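Local coordinates for endo-1,4-beta-xylanase C (Paenibacillus barcinonensis, PDB 4XUQ) that hydrolyses internal beta-1,4-xylosidic linkages of xylan and, through its xylan-binding CBM22-2 domain, bound to xylotriose, holds the xylan chain, at the beta-D-xylopyranose site. Coordinates in Å, arbitrary orientation; residue numbers count along the deposited sequence, not the author numbering.

The beta-D-xylopyranose site. Residues 31, 59, 110, 145, 147, 150. With XYP (beta-D-xylopyranose), chain B; XYP (beta-D-xylopyranose), chain C; XYP (beta-D-xylopyranose), chain D.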
ATOM      1  N   ARG A  31      -2.274   5.700  -7.781  1.00 15.44           N
ATOM      2  CA  ARG A  31      -3.611   6.201  -7.440  1.00 14.64           C
ATOM      3  C   ARG A  31      -3.913   7.571  -8.050  1.00 15.72           C
ATOM      4  O   ARG A  31      -5.033   8.038  -8.067  1.00 15.86           O
ATOM      5  CB  ARG A  31      -3.740   6.255  -5.928  1.00 15.48           C
ATOM      6  CG  ARG A  31      -3.403   4.965  -5.236  1.00 15.87           C
ATOM      7  CD  ARG A  31      -3.786   4.993  -3.747  1.00 16.95           C
ATOM      8  NE  ARG A  31      -5.221   4.918  -3.522  1.00 14.95           N
ATOM      9  CZ  ARG A  31      -5.942   5.779  -2.806  1.00 14.64           C
ATOM     10  NH1 ARG A  31      -5.350   6.775  -2.177  1.00 14.57           N
ATOM     11  NH2 ARG A  31      -7.270   5.599  -2.676  1.00 13.07           N
ATOM     12  N   TYR A  59      -2.145  10.853  -0.470  1.00 15.54           N
ATOM     13  CA  TYR A  59      -2.853   9.640  -0.870  1.00 16.07           C
ATOM     14  C   TYR A  59      -2.256   8.942  -2.095  1.00 15.60           C
ATOM     15  O   TYR A  59      -2.743   7.900  -2.522  1.00 15.04           O
ATOM     16  CB  TYR A  59      -4.350   9.915  -1.032  1.00 19.55           C
ATOM     17  CG  TYR A  59      -4.709  10.924  -2.100  1.00 20.20           C
ATOM     18  CD1 TYR A  59      -4.701  10.560  -3.441  1.00 21.28           C
ATOM     19  CD2 TYR A  59      -5.062  12.224  -1.754  1.00 22.67           C
ATOM     20  CE1 TYR A  59      -5.022  11.471  -4.439  1.00 25.09           C
ATOM     21  CE2 TYR A  59      -5.390  13.144  -2.738  1.00 24.78           C
ATOM     22  CZ  TYR A  59      -5.372  12.741  -4.077  1.00 24.60           C
ATOM     23  OH  TYR A  59      -5.677  13.621  -5.076  1.00 31.91           O
ATOM     24  N   TYR A 110     -12.514   4.224   1.723  1.00 12.58           N
ATOM     25  CA  TYR A 110     -11.128   4.004   2.133  1.00 13.78           C
ATOM     26  C   TYR A 110     -11.055   3.755   3.627  1.00 14.64           C
ATOM     27  O   TYR A 110     -11.757   4.418   4.398  1.00 16.01           O
ATOM     28  CB  TYR A 110     -10.292   5.228   1.755  1.00 12.29           C
ATOM     29  CG  TYR A 110     -10.633   5.767   0.409  1.00 12.54           C
ATOM     30  CD1 TYR A 110     -10.127   5.216  -0.740  1.00 12.91           C
ATOM     31  CD2 TYR A 110     -11.486   6.835   0.271  1.00 11.98           C
ATOM     32  CE1 TYR A 110     -10.468   5.761  -1.999  1.00 13.68           C
ATOM     33  CE2 TYR A 110     -11.827   7.355  -0.954  1.00 13.46           C
ATOM     34  CZ  TYR A 110     -11.310   6.833  -2.065  1.00 13.62           C
ATOM     35  OH  TYR A 110     -11.654   7.393  -3.300  1.00 16.53           O
ATOM     36  N   TYR A 145      -3.178  -0.534  -0.328  1.00 10.71           N
ATOM     37  CA  TYR A 145      -2.219   0.489  -0.731  1.00 10.10           C
ATOM     38  C   TYR A 145      -1.483   1.079   0.472  1.00  9.89           C
ATOM     39  O   TYR A 145      -1.900   0.876   1.624  1.00  8.91           O
ATOM     40  CB  TYR A 145      -2.880   1.596  -1.570  1.00 10.39           C
ATOM     41  CG  TYR A 145      -3.883   2.490  -0.871  1.00 10.11           C
ATOM     42  CD1 TYR A 145      -5.218   2.084  -0.752  1.00 10.06           C
ATOM     43  CD2 TYR A 145      -3.556   3.772  -0.463  1.00  9.90           C
ATOM     44  CE1 TYR A 145      -6.166   2.889  -0.152  1.00 10.35           C
ATOM     45  CE2 TYR A 145      -4.494   4.622   0.082  1.00  9.11           C
ATOM     46  CZ  TYR A 145      -5.805   4.194   0.234  1.00 10.25           C
ATOM     47  OH  TYR A 145      -6.773   4.953   0.833  1.00 10.30           O
ATOM     48  N   GLU A 147       0.320   4.759   1.900  1.00 11.55           N
ATOM     49  CA  GLU A 147       0.251   6.199   1.760  1.00 12.97           C
ATOM     50  C   GLU A 147       0.801   6.851   3.036  1.00 13.51           C
ATOM     51  O   GLU A 147       1.152   6.168   3.973  1.00 14.80           O
ATOM     52  CB  GLU A 147      -1.186   6.639   1.526  1.00 13.05           C
ATOM     53  CG  GLU A 147      -2.085   6.321   2.693  1.00 13.62           C
ATOM     54  CD  GLU A 147      -3.497   6.785   2.540  1.00 15.76           C
ATOM     55  OE1 GLU A 147      -3.809   7.647   1.662  1.00 17.29           O
ATOM     56  OE2 GLU A 147      -4.352   6.252   3.302  1.00 15.83           O
ATOM     57  N   TRP A 150      -3.431  11.017   5.913  1.00 23.29           N
ATOM     58  CA  TRP A 150      -4.352  11.831   5.208  1.00 30.23           C
ATOM     59  C   TRP A 150      -4.353  13.218   5.754  1.00 36.71           C
ATOM     60  O   TRP A 150      -4.375  13.435   6.944  1.00 37.04           O
ATOM     61  CB  TRP A 150      -5.766  11.248   5.338  1.00 33.21           C
ATOM     62  CG  TRP A 150      -6.855  12.147   4.898  1.00 34.08           C
ATOM     63  CD1 TRP A 150      -7.803  12.798   5.690  1.00 38.80           C
ATOM     64  CD2 TRP A 150      -7.129  12.514   3.567  1.00 31.27           C
ATOM     65  NE1 TRP A 150      -8.637  13.538   4.895  1.00 35.62           N
ATOM     66  CE2 TRP A 150      -8.247  13.378   3.586  1.00 37.77           C
ATOM     67  CE3 TRP A 150      -6.545  12.206   2.361  1.00 28.79           C
ATOM     68  CZ2 TRP A 150      -8.776  13.926   2.419  1.00 38.49           C
ATOM     69  CZ3 TRP A 150      -7.065  12.739   1.211  1.00 33.22           C
ATOM     70  CH2 TRP A 150      -8.171  13.582   1.236  1.00 37.34           C
TER
HETATM   71  O1  XYP B   1      -8.925   9.367  -5.938  1.00 26.51           O
HETATM   72  C1  XYP B   1      -8.309   9.637  -4.675  1.00 25.21           C
HETATM   73  C2  XYP B   1      -9.115  10.717  -3.925  1.00 27.57           C
HETATM   74  C3  XYP B   1      -8.561  10.923  -2.510  1.00 25.77           C
HETATM   75  C4  XYP B   1      -8.500   9.576  -1.819  1.00 23.79           C
HETATM   76  C5  XYP B   1      -7.744   8.601  -2.609  1.00 21.41           C
HETATM   77  O2  XYP B   1      -9.051  11.998  -4.585  1.00 26.84           O
HETATM   78  O3  XYP B   1      -9.366  11.779  -1.729  1.00 27.73           O
HETATM   79  O4  XYP B   1      -7.817   9.721  -0.606  1.00 22.46           O
HETATM   80  O5  XYP B   1      -8.270   8.407  -3.887  1.00 27.65           O
HETATM   81  C1  XYP C   2      -8.308   8.863   0.541  1.00 17.39           C
HETATM   82  C2  XYP C   2      -7.094   8.577   1.466  1.00 16.56           C
HETATM   83  C3  XYP C   2      -7.582   7.833   2.675  1.00 17.00           C
HETATM   84  C4  XYP C   2      -8.751   8.607   3.319  1.00 18.63           C
HETATM   85  C5  XYP C   2      -9.865   8.985   2.335  1.00 15.57           C
HETATM   86  O2  XYP C   2      -6.152   7.804   0.731  1.00 17.10           O
HETATM   87  O3  XYP C   2      -6.516   7.686   3.631  1.00 16.34           O
HETATM   88  O4  XYP C   2      -9.225   7.690   4.320  1.00 20.22           O
HETATM   89  O5  XYP C   2      -9.301   9.703   1.271  1.00 19.87           O
HETATM   90  C1  XYP D1001     -10.190   8.480   5.376  1.00 33.47           C
HETATM   91  C2  XYP D1001     -10.959   7.306   5.990  1.00 30.90           C
HETATM   92  C3  XYP D1001     -11.559   7.908   7.241  1.00 33.72           C
HETATM   93  C4  XYP D1001     -10.463   8.565   8.081  1.00 37.06           C
HETATM   94  C5  XYP D1001      -9.685   9.606   7.283  1.00 35.16           C
HETATM   95  O2  XYP D1001     -11.904   6.821   5.000  1.00 23.25           O
HETATM   96  O3  XYP D1001     -12.147   6.874   8.020  1.00 36.38           O
HETATM   97  O4  XYP D1001     -11.123   9.208   9.146  1.00 41.69           O
HETATM   98  O5  XYP D1001      -9.106   8.970   6.164  1.00 41.49           O
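Glu147 and Tyr145 both put CG in the crowded position between backbone N and carbonyl carbon (chi1 63° and 67°), which turns their tips toward the same sugar in the xylan-binding cleft of this CBM22 module. Beyond CG the Glu147 chain runs extended, so its carboxylate meets the central xylose, XYP of chain C, as a two-pronged acceptor on the syn lone pairs: OE1 takes the O2 hydroxyl at 2.5 Å and OE2 the O3 hydroxyl at 2.6 Å. The Tyr145 hydroxyl OH also hydrogen-bonds that O2, at 2.9 Å, so two side chains grip this hydroxyl and probably restrict its rotation. Arg31 lies with its guanidinium flat over the Tyr145 ring and is held by an in-plane bond from NH1 to a lone pair of Tyr59 O (2.9 Å); its charge may polarise the neighbouring phenol. Aromatic rings line the sugar faces. Tyr59 presents its ring face to XYP of chain B, with C3 lying 3.7 Å from the ring centroid, and an alanine here would remove this aromatic platform and would probably weaken the hold on that sugar. Tyr110 straddles the linkage between the chain B and chain C sugars, C1 of XYP in chain C standing 4.0 Å from its ring centroid, while the less well-ordered Trp150 covers the opposite side of the central xylose. The O2 hydroxyl of XYP of chain D, itself poorly ordered, hydrogen-bonds the backbone Tyr110 O, coming from above the carbonyl plane.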